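Local coordinates for hypothetical protein PH1933 (Pyrococcus horikoshii, PDB 1WWZ), which binds acetyl-coenzyme A and is probably a GNAT-type acyltransferase of unknown acceptor, at residues L17-M25 against V59-F69; W48-F58 against F69-F77. One frame throughout, in Å; residues are numbered along the deposited sequence.

Helix 14-27, near the N terminus, supplies the first segment, 17-25; the chain then runs through helices 32-35 and 38-53, whose residues 48-53 open the first segment of interaction 2. The hairpin of strands 57-62 and 65-78 follows. Interaction 1 closes a mainly helical loop of 33 residues by laying 17-25 on the turn half of this hairpin, whereas interaction 2 spans only ten residues, most of them strand, and zips the other half together beneath helix 38-53. Their segments alternate along the chain, so the contacts cross. F69 belongs to both, and L20 CD1 meets F57 CE2 at 3.6 Å, joining both helices to one sheet face.

Interaction 1 of 2, residues L17-M25 against V59-F69; sequences LNELIDVYM and VAKVGDKIVGF
Helix 14-27 of this GNAT fold lays L20 and V23 on I66 and F69 of the hairpin of strands 57-62 and 65-78, and E19 meets I66 as well. The axes of helix 17-25 and strand 65-69 come within 8.0 Å and cross at -53°. L20 lays its CD2 methyl over one face of the F69 ring, 3.8 Å from the centroid, a CH-pi contact that suits a branched aliphatic tip. The same methyl reaches I66 CG2 and V59 CG1, each at 4.0 Å, and so touches a residue of each strand. The F69 ring is set for this by a first torsion that places CG between the backbone N and the carbonyl carbon (chi1 70°). V23 is beta-branched and straddles a classic beta bulge, in which V67 and G68 both face A60: CG2 lies 3.2 Å from I66 O, while CG1 packs against G68 CA at 3.8 Å, where glycine offers only backbone. Beyond it, the edge of the Y24 ring meets F69 CZ; the hydroxyl of Y24 is hydrogen-bonded to the carbonyl of G35. V93, a residue of the acetyl-CoA site, lies close to G68.

Nearer the hairpin turn, the chain of E19 extends beyond CG to bring OE1 to the backbone of I66. I66 N donates to E19 OE1 at 3.2 Å, with an angle of 160° at the hydrogen, and meets the oxygen nearly along its C-O axis. A glutamate is long enough to span from helix to strand here. Its single bond satisfies a strand N-H and ties down the partly exposed margin, while the buried L20, V23, I66 and F69 probably keep water from the apolar part.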
loop_
_atom_site.group_PDB
_atom_site.type_symbol
_atom_site.label_atom_id
_atom_site.label_comp_id
_atom_site.label_asym_id
_atom_site.label_seq_id
_atom_site.Cartn_x
_atom_site.Cartn_y
_atom_site.Cartn_z
ATOM N N LEU A 17 17.262 -6.890 -17.016
ATOM C CA LEU A 17 16.429 -6.684 -18.191
ATOM C C LEU A 17 15.840 -8.006 -18.651
ATOM O O LEU A 17 14.666 -8.085 -19.008
ATOM C CB LEU A 17 17.255 -6.056 -19.317
ATOM C CG LEU A 17 16.534 -5.808 -20.642
ATOM C CD1 LEU A 17 15.334 -4.892 -20.420
ATOM C CD2 LEU A 17 17.504 -5.191 -21.633
ATOM N N ASN A 18 16.664 -9.050 -18.631
ATOM C CA ASN A 18 16.227 -10.376 -19.047
ATOM C C ASN A 18 15.082 -10.862 -18.161
ATOM O O ASN A 18 14.093 -11.404 -18.653
ATOM C CB ASN A 18 17.396 -11.359 -18.970
ATOM C CG ASN A 18 17.196 -12.572 -19.853
ATOM O OD1 ASN A 18 17.219 -12.467 -21.081
ATOM N ND2 ASN A 18 16.990 -13.728 -19.236
ATOM N N GLU A 19 15.222 -10.669 -16.852
ATOM C CA GLU A 19 14.190 -11.082 -15.906
ATOM C C GLU A 19 12.900 -10.304 -16.128
ATOM O O GLU A 19 11.807 -10.870 -16.086
ATOM C CB GLU A 19 14.649 -10.851 -14.464
ATOM C CG GLU A 19 15.777 -11.743 -13.994
ATOM C CD GLU A 19 16.116 -11.499 -12.535
ATOM O OE1 GLU A 19 15.209 -11.638 -11.686
ATOM O OE2 GLU A 19 17.283 -11.165 -12.240
ATOM N N LEU A 20 13.030 -9.000 -16.352
ATOM C CA LEU A 20 11.858 -8.166 -16.575
ATOM C C LEU A 20 11.142 -8.610 -17.842
ATOM O O LEU A 20 9.912 -8.643 -17.894
ATOM C CB LEU A 20 12.261 -6.691 -16.681
ATOM C CG LEU A 20 12.739 -6.055 -15.370
ATOM C CD1 LEU A 20 13.305 -4.680 -15.648
ATOM C CD2 LEU A 20 11.585 -5.970 -14.377
ATOM N N ILE A 21 11.914 -8.959 -18.863
ATOM C CA ILE A 21 11.323 -9.408 -20.112
ATOM C C ILE A 21 10.532 -10.696 -19.884
ATOM O O ILE A 21 9.403 -10.823 -20.358
ATOM C CB ILE A 21 12.406 -9.628 -21.191
ATOM C CG1 ILE A 21 13.038 -8.280 -21.556
ATOM C CG2 ILE A 21 11.793 -10.277 -22.422
ATOM C CD1 ILE A 21 14.156 -8.367 -22.579
ATOM N N ASP A 22 11.112 -11.640 -19.147
ATOM C CA ASP A 22 10.429 -12.904 -18.858
ATOM C C ASP A 22 9.101 -12.642 -18.141
ATOM O O ASP A 22 8.067 -13.211 -18.495
ATOM C CB ASP A 22 11.300 -13.818 -17.982
ATOM C CG ASP A 22 12.594 -14.234 -18.660
ATOM O OD1 ASP A 22 12.688 -14.134 -19.902
ATOM O OD2 ASP A 22 13.518 -14.678 -17.945
ATOM N N VAL A 23 9.140 -11.780 -17.129
ATOM C CA VAL A 23 7.941 -11.436 -16.370
ATOM C C VAL A 23 6.910 -10.798 -17.294
ATOM O O VAL A 23 5.723 -11.125 -17.250
ATOM C CB VAL A 23 8.271 -10.439 -15.228
ATOM C CG1 VAL A 23 6.986 -9.871 -14.635
ATOM C CG2 VAL A 23 9.085 -11.138 -14.152
ATOM N N TYR A 24 7.379 -9.881 -18.132
ATOM C CA TYR A 24 6.519 -9.184 -19.073
ATOM C C TYR A 24 5.860 -10.166 -20.043
ATOM O O TYR A 24 4.644 -10.148 -20.226
ATOM C CB TYR A 24 7.349 -8.158 -19.847
ATOM C CG TYR A 24 6.574 -7.349 -20.860
ATOM C CD1 TYR A 24 6.190 -6.035 -20.589
ATOM C CD2 TYR A 24 6.255 -7.886 -22.107
ATOM C CE1 TYR A 24 5.511 -5.276 -21.541
ATOM C CE2 TYR A 24 5.580 -7.140 -23.058
ATOM C CZ TYR A 24 5.211 -5.837 -22.773
ATOM O OH TYR A 24 4.559 -5.096 -23.727
ATOM N N MET A 25 6.669 -11.021 -20.662
ATOM C CA MET A 25 6.151 -12.002 -21.616
ATOM C C MET A 25 5.161 -12.964 -20.962
ATOM O O MET A 25 4.157 -13.348 -21.568
ATOM C CB MET A 25 7.302 -12.800 -22.237
ATOM C CG MET A 25 8.283 -11.971 -23.052
ATOM S SD MET A 25 7.493 -11.016 -24.361
ATOM C CE MET A 25 7.034 -12.323 -25.525
ATOM N N VAL A 59 10.069 -3.081 -8.508
ATOM C CA VAL A 59 9.927 -4.501 -8.792
ATOM C C VAL A 59 9.474 -5.259 -7.554
ATOM O O VAL A 59 9.820 -4.895 -6.428
ATOM C CB VAL A 59 11.251 -5.126 -9.292
ATOM C CG1 VAL A 59 11.634 -4.526 -10.642
ATOM C CG2 VAL A 59 12.354 -4.905 -8.264
ATOM N N ALA A 60 8.671 -6.296 -7.771
ATOM C CA ALA A 60 8.194 -7.143 -6.689
ATOM C C ALA A 60 9.084 -8.374 -6.763
ATOM O O ALA A 60 9.283 -8.937 -7.841
ATOM C CB ALA A 60 6.732 -7.534 -6.908
ATOM N N LYS A 61 9.633 -8.784 -5.627
ATOM C CA LYS A 61 10.506 -9.943 -5.616
ATOM C C LYS A 61 10.142 -10.969 -4.560
ATOM O O LYS A 61 9.690 -10.636 -3.464
ATOM C CB LYS A 61 11.959 -9.502 -5.419
ATOM C CG LYS A 61 12.499 -8.635 -6.547
ATOM C CD LYS A 61 13.911 -8.150 -6.260
ATOM C CE LYS A 61 14.897 -9.303 -6.147
ATOM N NZ LYS A 61 16.272 -8.820 -5.836
ATOM N N VAL A 62 10.321 -12.232 -4.925
ATOM C CA VAL A 62 10.072 -13.349 -4.030
ATOM C C VAL A 62 11.373 -14.122 -4.136
ATOM O O VAL A 62 11.563 -14.913 -5.058
ATOM C CB VAL A 62 8.906 -14.226 -4.516
ATOM C CG1 VAL A 62 8.706 -15.392 -3.564
ATOM C CG2 VAL A 62 7.638 -13.394 -4.611
ATOM N N GLY A 63 12.279 -13.862 -3.201
ATOM C CA GLY A 63 13.574 -14.510 -3.234
ATOM C C GLY A 63 14.504 -13.639 -4.057
ATOM O O GLY A 63 14.545 -12.423 -3.870
ATOM N N ASP A 64 15.235 -14.248 -4.985
ATOM C CA ASP A 64 16.165 -13.505 -5.828
ATOM C C ASP A 64 15.582 -13.220 -7.208
ATOM O O ASP A 64 16.254 -12.639 -8.062
ATOM C CB ASP A 64 17.471 -14.287 -5.982
ATOM C CG ASP A 64 18.155 -14.547 -4.652
ATOM O OD1 ASP A 64 18.609 -13.572 -4.014
ATOM O OD2 ASP A 64 18.234 -15.726 -4.244
ATOM N N LYS A 65 14.331 -13.620 -7.425
ATOM C CA LYS A 65 13.694 -13.414 -8.721
ATOM C C LYS A 65 12.625 -12.335 -8.714
ATOM O O LYS A 65 11.864 -12.195 -7.753
ATOM C CB LYS A 65 13.068 -14.719 -9.232
ATOM C CG LYS A 65 11.871 -15.207 -8.422
ATOM C CD LYS A 65 11.258 -16.473 -9.023
ATOM C CE LYS A 65 10.085 -16.160 -9.953
ATOM N NZ LYS A 65 10.133 -16.934 -11.231
ATOM N N ILE A 66 12.583 -11.573 -9.800
ATOM C CA ILE A 66 11.591 -10.525 -9.968
ATOM C C ILE A 66 10.342 -11.239 -10.472
ATOM O O ILE A 66 10.418 -12.028 -11.414
ATOM C CB ILE A 66 12.046 -9.500 -11.019
ATOM C CG1 ILE A 66 13.274 -8.745 -10.505
ATOM C CG2 ILE A 66 10.901 -8.556 -11.354
ATOM C CD1 ILE A 66 13.844 -7.751 -11.500
ATOM N N VAL A 67 9.199 -10.981 -9.845
ATOM C CA VAL A 67 7.965 -11.635 -10.259
ATOM C C VAL A 67 6.942 -10.641 -10.781
ATOM O O VAL A 67 5.860 -11.024 -11.219
ATOM C CB VAL A 67 7.332 -12.432 -9.097
ATOM C CG1 VAL A 67 8.333 -13.443 -8.561
ATOM C CG2 VAL A 67 6.876 -11.490 -8.002
ATOM N N GLY A 68 7.289 -9.360 -10.728
ATOM C CA GLY A 68 6.382 -8.335 -11.206
ATOM C C GLY A 68 7.029 -6.969 -11.115
ATOM O O GLY A 68 8.031 -6.803 -10.422
ATOM N N PHE A 69 6.479 -5.992 -11.827
ATOM C CA PHE A 69 7.031 -4.649 -11.769
ATOM C C PHE A 69 6.043 -3.602 -12.234
ATOM O O PHE A 69 5.042 -3.909 -12.882
ATOM C CB PHE A 69 8.352 -4.564 -12.567
ATOM C CG PHE A 69 8.194 -4.672 -14.063
ATOM C CD1 PHE A 69 8.073 -3.529 -14.848
ATOM C CD2 PHE A 69 8.224 -5.915 -14.695
ATOM C CE1 PHE A 69 7.991 -3.618 -16.242
ATOM C CE2 PHE A 69 8.142 -6.017 -16.088
ATOM C CZ PHE A 69 8.026 -4.868 -16.863
#

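Interaction 2 of 2, residues W48-F58 against F69-F77; sequences WCWKKASDGFF and FIVCDKDWF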
loop_
_atom_site.group_PDB
_atom_site.type_symbol
_atom_site.label_atom_id
_atom_site.label_comp_id
_atom_site.label_asym_id
_atom_site.label_seq_id
_atom_site.Cartn_x
_atom_site.Cartn_y
_atom_site.Cartn_z
ATOM N N TRP A 48 12.905 1.713 -22.905
ATOM C CA TRP A 48 12.351 3.056 -23.038
ATOM C C TRP A 48 11.778 3.525 -21.698
ATOM O O TRP A 48 11.966 4.681 -21.307
ATOM C CB TRP A 48 11.246 3.076 -24.095
ATOM C CG TRP A 48 10.691 4.446 -24.362
ATOM C CD1 TRP A 48 11.190 5.387 -25.220
ATOM C CD2 TRP A 48 9.549 5.039 -23.736
ATOM N NE1 TRP A 48 10.424 6.532 -25.168
ATOM C CE2 TRP A 48 9.408 6.343 -24.267
ATOM C CE3 TRP A 48 8.625 4.593 -22.780
ATOM C CZ2 TRP A 48 8.386 7.210 -23.866
ATOM C CZ3 TRP A 48 7.603 5.457 -22.381
ATOM C CH2 TRP A 48 7.493 6.751 -22.930
ATOM N N CYS A 49 11.077 2.632 -21.003
ATOM C CA CYS A 49 10.492 2.975 -19.705
ATOM C C CYS A 49 11.579 3.323 -18.692
ATOM O O CYS A 49 11.432 4.251 -17.898
ATOM C CB CYS A 49 9.661 1.816 -19.158
ATOM S SG CYS A 49 8.064 1.579 -19.966
ATOM N N TRP A 50 12.668 2.562 -18.726
ATOM C CA TRP A 50 13.787 2.789 -17.819
ATOM C C TRP A 50 14.435 4.143 -18.074
ATOM O O TRP A 50 14.706 4.896 -17.141
ATOM C CB TRP A 50 14.829 1.677 -17.977
ATOM C CG TRP A 50 16.073 1.894 -17.162
ATOM C CD1 TRP A 50 17.290 2.309 -17.618
ATOM C CD2 TRP A 50 16.211 1.723 -15.744
ATOM N NE1 TRP A 50 18.180 2.408 -16.574
ATOM C CE2 TRP A 50 17.544 2.052 -15.413
ATOM C CE3 TRP A 50 15.340 1.322 -14.723
ATOM C CZ2 TRP A 50 18.027 1.994 -14.100
ATOM C CZ3 TRP A 50 15.822 1.265 -13.413
ATOM C CH2 TRP A 50 17.156 1.599 -13.118
ATOM N N LYS A 51 14.675 4.463 -19.339
ATOM C CA LYS A 51 15.303 5.731 -19.667
ATOM C C LYS A 51 14.418 6.907 -19.269
ATOM O O LYS A 51 14.901 7.925 -18.777
ATOM C CB LYS A 51 15.620 5.792 -21.164
ATOM C CG LYS A 51 16.431 7.009 -21.563
ATOM C CD LYS A 51 16.854 6.932 -23.016
ATOM C CE LYS A 51 17.578 8.199 -23.447
ATOM N NZ LYS A 51 17.722 8.260 -24.930
ATOM N N LYS A 52 13.114 6.743 -19.451
ATOM C CA LYS A 52 12.156 7.794 -19.143
ATOM C C LYS A 52 11.803 7.943 -17.666
ATOM O O LYS A 52 11.595 9.064 -17.188
ATOM C CB LYS A 52 10.866 7.546 -19.929
ATOM C CG LYS A 52 10.082 8.801 -20.258
ATOM C CD LYS A 52 10.855 9.676 -21.233
ATOM C CE LYS A 52 11.247 8.889 -22.480
ATOM N NZ LYS A 52 12.726 8.745 -22.640
ATOM N N ALA A 53 11.742 6.830 -16.937
ATOM C CA ALA A 53 11.345 6.888 -15.531
ATOM C C ALA A 53 12.002 5.877 -14.589
ATOM O O ALA A 53 11.325 5.259 -13.761
ATOM C CB ALA A 53 9.821 6.757 -15.444
ATOM N N SER A 54 13.316 5.724 -14.694
ATOM C CA SER A 54 14.032 4.786 -13.838
ATOM C C SER A 54 13.785 5.060 -12.355
ATOM O O SER A 54 13.719 4.133 -11.547
ATOM C CB SER A 54 15.533 4.856 -14.129
ATOM O OG SER A 54 16.004 6.188 -14.033
ATOM N N ASP A 55 13.636 6.334 -12.003
ATOM C CA ASP A 55 13.411 6.723 -10.616
ATOM C C ASP A 55 12.144 6.125 -10.005
ATOM O O ASP A 55 12.011 6.075 -8.786
ATOM C CB ASP A 55 13.367 8.250 -10.506
ATOM C CG ASP A 55 13.282 8.731 -9.070
ATOM O OD1 ASP A 55 14.081 8.256 -8.235
ATOM O OD2 ASP A 55 12.421 9.587 -8.776
ATOM N N GLY A 56 11.218 5.669 -10.845
ATOM C CA GLY A 56 9.982 5.094 -10.337
ATOM C C GLY A 56 9.744 3.680 -10.831
ATOM O O GLY A 56 8.604 3.239 -10.971
ATOM N N PHE A 57 10.833 2.971 -11.101
ATOM C CA PHE A 57 10.775 1.598 -11.588
ATOM C C PHE A 57 10.835 0.683 -10.365
ATOM O O PHE A 57 11.902 0.477 -9.784
ATOM C CB PHE A 57 11.972 1.345 -12.512
ATOM C CG PHE A 57 11.711 0.337 -13.594
ATOM C CD1 PHE A 57 11.699 0.729 -14.930
ATOM C CD2 PHE A 57 11.514 -1.002 -13.286
ATOM C CE1 PHE A 57 11.497 -0.204 -15.946
ATOM C CE2 PHE A 57 11.309 -1.944 -14.293
ATOM C CZ PHE A 57 11.303 -1.542 -15.628
ATOM N N PHE A 58 9.683 0.151 -9.968
ATOM C CA PHE A 58 9.588 -0.726 -8.804
ATOM C C PHE A 58 9.392 -2.178 -9.206
ATOM O O PHE A 58 8.636 -2.476 -10.127
ATOM C CB PHE A 58 8.411 -0.303 -7.921
ATOM C CG PHE A 58 8.626 0.996 -7.215
ATOM C CD1 PHE A 58 9.343 1.040 -6.025
ATOM C CD2 PHE A 58 8.137 2.183 -7.752
ATOM C CE1 PHE A 58 9.574 2.250 -5.381
ATOM C CE2 PHE A 58 8.363 3.399 -7.117
ATOM C CZ PHE A 58 9.085 3.432 -5.928
ATOM N N PHE A 69 6.479 -5.992 -11.827
ATOM C CA PHE A 69 7.031 -4.649 -11.769
ATOM C C PHE A 69 6.043 -3.602 -12.234
ATOM O O PHE A 69 5.042 -3.909 -12.882
ATOM C CB PHE A 69 8.352 -4.564 -12.567
ATOM C CG PHE A 69 8.194 -4.672 -14.063
ATOM C CD1 PHE A 69 8.073 -3.529 -14.848
ATOM C CD2 PHE A 69 8.224 -5.915 -14.695
ATOM C CE1 PHE A 69 7.991 -3.618 -16.242
ATOM C CE2 PHE A 69 8.142 -6.017 -16.088
ATOM C CZ PHE A 69 8.026 -4.868 -16.863
ATOM N N ILE A 70 6.313 -2.361 -11.860
ATOM C CA ILE A 70 5.459 -1.252 -12.246
ATOM C C ILE A 70 6.384 -0.074 -12.510
ATOM O O ILE A 70 7.387 0.106 -11.816
ATOM C CB ILE A 70 4.413 -0.933 -11.134
ATOM C CG1 ILE A 70 3.424 0.121 -11.635
ATOM C CG2 ILE A 70 5.108 -0.484 -9.848
ATOM C CD1 ILE A 70 2.182 0.263 -10.744
ATOM N N VAL A 71 6.063 0.700 -13.537
ATOM C CA VAL A 71 6.874 1.848 -13.923
ATOM C C VAL A 71 6.085 3.114 -13.646
ATOM O O VAL A 71 5.071 3.367 -14.289
ATOM C CB VAL A 71 7.230 1.772 -15.417
ATOM C CG1 VAL A 71 8.068 2.976 -15.826
ATOM C CG2 VAL A 71 7.983 0.474 -15.690
ATOM N N CYS A 72 6.567 3.893 -12.682
ATOM C CA CYS A 72 5.910 5.127 -12.255
ATOM C C CYS A 72 6.702 6.355 -12.694
ATOM O O CYS A 72 7.871 6.501 -12.347
ATOM C CB CYS A 72 5.774 5.112 -10.734
ATOM S SG CYS A 72 5.283 3.489 -10.083
ATOM N N ASP A 73 6.054 7.238 -13.446
ATOM C CA ASP A 73 6.699 8.444 -13.959
ATOM C C ASP A 73 6.160 9.692 -13.263
ATOM O O ASP A 73 5.017 10.077 -13.483
ATOM C CB ASP A 73 6.438 8.555 -15.464
ATOM C CG ASP A 73 7.376 9.528 -16.155
ATOM O OD1 ASP A 73 7.848 10.478 -15.496
ATOM O OD2 ASP A 73 7.628 9.342 -17.365
ATOM N N LYS A 74 6.988 10.334 -12.443
ATOM C CA LYS A 74 6.557 11.537 -11.732
ATOM C C LYS A 74 6.653 12.772 -12.623
ATOM O O LYS A 74 6.241 13.862 -12.228
ATOM C CB LYS A 74 7.424 11.750 -10.484
ATOM C CG LYS A 74 8.883 12.065 -10.793
ATOM C CD LYS A 74 9.684 12.329 -9.525
ATOM C CE LYS A 74 11.075 12.871 -9.844
ATOM N NZ LYS A 74 11.896 11.922 -10.656
ATOM N N ASP A 75 7.186 12.597 -13.828
ATOM C CA ASP A 75 7.366 13.716 -14.743
ATOM C C ASP A 75 6.790 13.468 -16.136
ATOM O O ASP A 75 7.508 13.510 -17.135
ATOM C CB ASP A 75 8.861 14.039 -14.826
ATOM C CG ASP A 75 9.159 15.226 -15.717
ATOM O OD1 ASP A 75 8.425 16.231 -15.636
ATOM O OD2 ASP A 75 10.143 15.153 -16.486
ATOM N N TRP A 76 5.482 13.234 -16.202
ATOM C CA TRP A 76 4.831 12.972 -17.477
ATOM C C TRP A 76 3.914 14.104 -17.927
ATOM O O TRP A 76 3.017 14.526 -17.198
ATOM C CB TRP A 76 4.020 11.677 -17.393
ATOM C CG TRP A 76 3.510 11.233 -18.716
ATOM C CD1 TRP A 76 2.216 11.258 -19.154
ATOM C CD2 TRP A 76 4.292 10.712 -19.798
ATOM N NE1 TRP A 76 2.145 10.785 -20.444
ATOM C CE2 TRP A 76 3.406 10.444 -20.862
ATOM C CE3 TRP A 76 5.658 10.450 -19.970
ATOM C CZ2 TRP A 76 3.840 9.920 -22.088
ATOM C CZ3 TRP A 76 6.091 9.930 -21.191
ATOM C CH2 TRP A 76 5.181 9.674 -22.230
ATOM N N PHE A 77 4.125 14.598 -19.139
ATOM C CA PHE A 77 3.264 15.662 -19.608
ATOM C C PHE A 77 2.066 15.081 -20.341
ATOM O O PHE A 77 2.210 14.250 -21.236
ATOM C CB PHE A 77 4.005 16.621 -20.530
ATOM C CG PHE A 77 3.246 17.884 -20.784
ATOM C CD1 PHE A 77 3.366 18.966 -19.917
ATOM C CD2 PHE A 77 2.346 17.964 -21.838
ATOM C CE1 PHE A 77 2.591 20.108 -20.097
ATOM C CE2 PHE A 77 1.565 19.105 -22.022
ATOM C CZ PHE A 77 1.690 20.175 -21.150
HETATM O O HOH W 1 10.523 10.655 -15.069
#
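The F57 ring carries V71 CG2 over one face, 3.8 Å from its centroid, a CH-pi contact between members of a non-hydrogen-bonded antiparallel pair. Its plane is nearly parallel to that of F69, at 12°, but the rings are slid so far apart that they barely overlap. W48 has K52 CE over one face and W76 CH2 at its edge, 3.8 Å from W48 CH2, while F58 receives C72 SG at its edge. With CG anti to the backbone N (chi1 -176°), W48 carries its indole out to W76, and the two side chains cross at about a right angle.

The backbones are joined by F58 and I70, a hydrogen-bonded pair whose N-H groups each donate to the other's carbonyl, and by C72 N, which donates to G56 O at 2.7 Å. Glycine suits position 56, where the backbone lies against C72 O, G56 CA being 3.2 Å from it in a CA-H...O contact. The small A53 lets the chain lie close to the strand, its CB 3.7 Å from C72 O. A water donates to both K52 O and D73 OD1, and the latter also accepts from D75 N in an Asx turn at the corner of the strand. K74 NZ reaches D55 OD2 at 3.0 Å in a salt bridge; D55 has a second cation in K8.

F57 and V71 face helix 38-53, whose C49 packs on V71, and L20 of helix 14-27 also touches F57. On the reverse face F58, I70 and C72 lie against helix 102-115, and strand 83-93 flanks 69-73, with H89 NE2 hydrogen-bonded to D73 OD2 and the H89 ring edge-to-face with both W48 and W76.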